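Local coordinates for retropepsin-like aspartic endopeptidase domain-containing protein (Legionella pneumophila subsp. pneumophila str. Philadelphia 1, PDB 2PMA) that is of unknown function but has a retropepsin-like fold and may act as an aspartic endopeptidase, at residues E9-I14 / Y119-G124. Residues are numbered along the deposited sequence; the frame is centred on the assembly and turned at random.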
loop_
_atom_site.group_PDB
_atom_site.type_symbol
_atom_site.label_atom_id
_atom_site.label_comp_id
_atom_site.label_asym_id
_atom_site.label_seq_id
_atom_site.Cartn_x
_atom_site.Cartn_y
_atom_site.Cartn_z
ATOM N N GLU A 9 -8.768 -7.792 -1.822
ATOM C CA GLU A 9 -7.832 -8.835 -2.248
ATOM C C GLU A 9 -6.762 -8.974 -1.190
ATOM O O GLU A 9 -6.485 -8.026 -0.483
ATOM C CB GLU A 9 -7.136 -8.447 -3.568
ATOM C CG GLU A 9 -8.061 -8.392 -4.828
ATOM C CD GLU A 9 -8.540 -9.765 -5.276
ATOM O OE1 GLU A 9 -8.006 -10.799 -4.808
ATOM O OE2 GLU A 9 -9.464 -9.828 -6.114
ATOM N N LYS A 10 -6.106 -10.124 -1.125
ATOM C CA LYS A 10 -4.910 -10.200 -0.277
ATOM C C LYS A 10 -3.756 -9.685 -1.122
ATOM O O LYS A 10 -3.656 -10.005 -2.322
ATOM C CB LYS A 10 -4.656 -11.646 0.171
ATOM C CG LYS A 10 -5.672 -12.186 1.190
ATOM C CD LYS A 10 -5.685 -11.401 2.509
ATOM C CE LYS A 10 -6.484 -12.192 3.592
ATOM N NZ LYS A 10 -6.466 -11.357 4.829
ATOM N N ALA A 11 -2.904 -8.859 -0.530
ATOM C CA ALA A 11 -1.736 -8.298 -1.218
ATOM C C ALA A 11 -0.566 -8.515 -0.260
ATOM O O ALA A 11 -0.753 -8.480 0.960
ATOM C CB ALA A 11 -1.908 -6.802 -1.448
ATOM N N THR A 12 0.617 -8.731 -0.800
ATOM C CA THR A 12 1.747 -9.043 0.059
ATOM C C THR A 12 2.797 -7.952 -0.049
ATOM O O THR A 12 3.189 -7.595 -1.157
ATOM C CB THR A 12 2.352 -10.410 -0.299
ATOM O OG1 THR A 12 1.356 -11.426 -0.146
ATOM C CG2 THR A 12 3.565 -10.696 0.635
ATOM N N LEU A 13 3.232 -7.413 1.098
ATOM C CA LEU A 13 4.334 -6.453 1.147
ATOM C C LEU A 13 5.576 -7.324 1.234
ATOM O O LEU A 13 5.984 -7.735 2.319
ATOM C CB LEU A 13 4.218 -5.519 2.371
ATOM C CG LEU A 13 3.139 -4.426 2.295
ATOM C CD1 LEU A 13 1.765 -5.001 1.991
ATOM C CD2 LEU A 13 3.055 -3.564 3.550
ATOM N N ILE A 14 6.159 -7.619 0.073
ATOM C CA ILE A 14 7.118 -8.719 -0.043
ATOM C C ILE A 14 8.387 -8.560 0.808
ATOM O O ILE A 14 9.032 -9.548 1.109
ATOM C CB ILE A 14 7.481 -9.014 -1.484
ATOM C CG1 ILE A 14 8.135 -7.806 -2.144
ATOM C CG2 ILE A 14 6.213 -9.473 -2.260
ATOM C CD1 ILE A 14 8.774 -8.160 -3.483
ATOM N N TYR A 119 -9.572 -2.145 6.507
ATOM C CA TYR A 119 -8.485 -2.674 5.659
ATOM C C TYR A 119 -7.226 -1.817 5.809
ATOM O O TYR A 119 -7.267 -0.600 5.593
ATOM C CB TYR A 119 -8.916 -2.662 4.185
ATOM C CG TYR A 119 -10.213 -3.391 3.991
ATOM C CD1 TYR A 119 -11.405 -2.699 3.813
ATOM C CD2 TYR A 119 -10.258 -4.777 4.075
ATOM C CE1 TYR A 119 -12.614 -3.387 3.651
ATOM C CE2 TYR A 119 -11.452 -5.470 3.936
ATOM C CZ TYR A 119 -12.619 -4.768 3.715
ATOM O OH TYR A 119 -13.792 -5.470 3.592
ATOM N N PRO A 120 -6.119 -2.445 6.223
ATOM C CA PRO A 120 -4.882 -1.711 6.496
ATOM C C PRO A 120 -4.226 -1.104 5.251
ATOM O O PRO A 120 -3.406 -0.189 5.395
ATOM C CB PRO A 120 -3.964 -2.790 7.142
ATOM C CG PRO A 120 -4.481 -4.048 6.640
ATOM C CD PRO A 120 -5.976 -3.894 6.477
ATOM N N LEU A 121 -4.561 -1.608 4.058
ATOM C CA LEU A 121 -3.930 -1.157 2.810
ATOM C C LEU A 121 -5.064 -0.789 1.850
ATOM O O LEU A 121 -6.026 -1.548 1.711
ATOM C CB LEU A 121 -3.085 -2.293 2.195
ATOM C CG LEU A 121 -2.399 -2.018 0.841
ATOM C CD1 LEU A 121 -1.500 -0.773 0.873
ATOM C CD2 LEU A 121 -1.597 -3.267 0.350
ATOM N N LEU A 122 -4.967 0.374 1.222
ATOM C CA LEU A 122 -5.957 0.759 0.214
ATOM C C LEU A 122 -5.165 0.972 -1.075
ATOM O O LEU A 122 -4.166 1.705 -1.077
ATOM C CB LEU A 122 -6.643 2.031 0.668
ATOM C CG LEU A 122 -7.804 2.612 -0.130
ATOM C CD1 LEU A 122 -8.605 3.523 0.800
ATOM C CD2 LEU A 122 -7.294 3.383 -1.367
ATOM N N LEU A 123 -5.594 0.339 -2.166
ATOM C CA LEU A 123 -4.958 0.515 -3.463
ATOM C C LEU A 123 -5.906 1.352 -4.301
ATOM O O LEU A 123 -7.039 0.958 -4.516
ATOM C CB LEU A 123 -4.735 -0.868 -4.104
ATOM C CG LEU A 123 -3.829 -1.804 -3.296
ATOM C CD1 LEU A 123 -3.754 -3.138 -4.066
ATOM C CD2 LEU A 123 -2.398 -1.160 -3.109
ATOM N N GLY A 124 -5.445 2.516 -4.750
ATOM C CA GLY A 124 -6.292 3.429 -5.502
ATOM C C GLY A 124 -6.065 3.229 -6.987
ATOM O O GLY A 124 -5.492 2.210 -7.404
#
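Ala11, on strand 8-13, comes nearest to Leu121 of the short strand 121-123, with 8.5 Å between the two CA atoms. That is too wide for sheet partners: both strands pair with strand 18-24, the first antiparallel and the second parallel, so they meet across the curl of the sheet through side chains alone. Leu121 carries the contact. Its CB leaves the backbone toward strand 8-13, and with CG anti to the backbone N (chi1 177°) the branch is carried on so that a single methyl, CD2, does the touching. One partner is the CB of Ala11, which points at the opposing segment and meets Leu121 CD2 at 4.0 Å. The other is Leu13: in one of its two modelled conformers, Leu13 CD1 lies 4.1 Å from Leu121 CD2, which makes this half of the contact less certain than the Ala11 half. All three residues are buried, and the same apolar cluster continues through Leu121 onto Ala22 and through Leu13 onto Leu33 and Leu96. The contact thus lies in the buried apolar interior of a closed beta-barrel, joining strand 8-13 to strand 121-123 across the strand 18-24 between them, an arrangement consistent with the retropepsin-like (acid protease) fold.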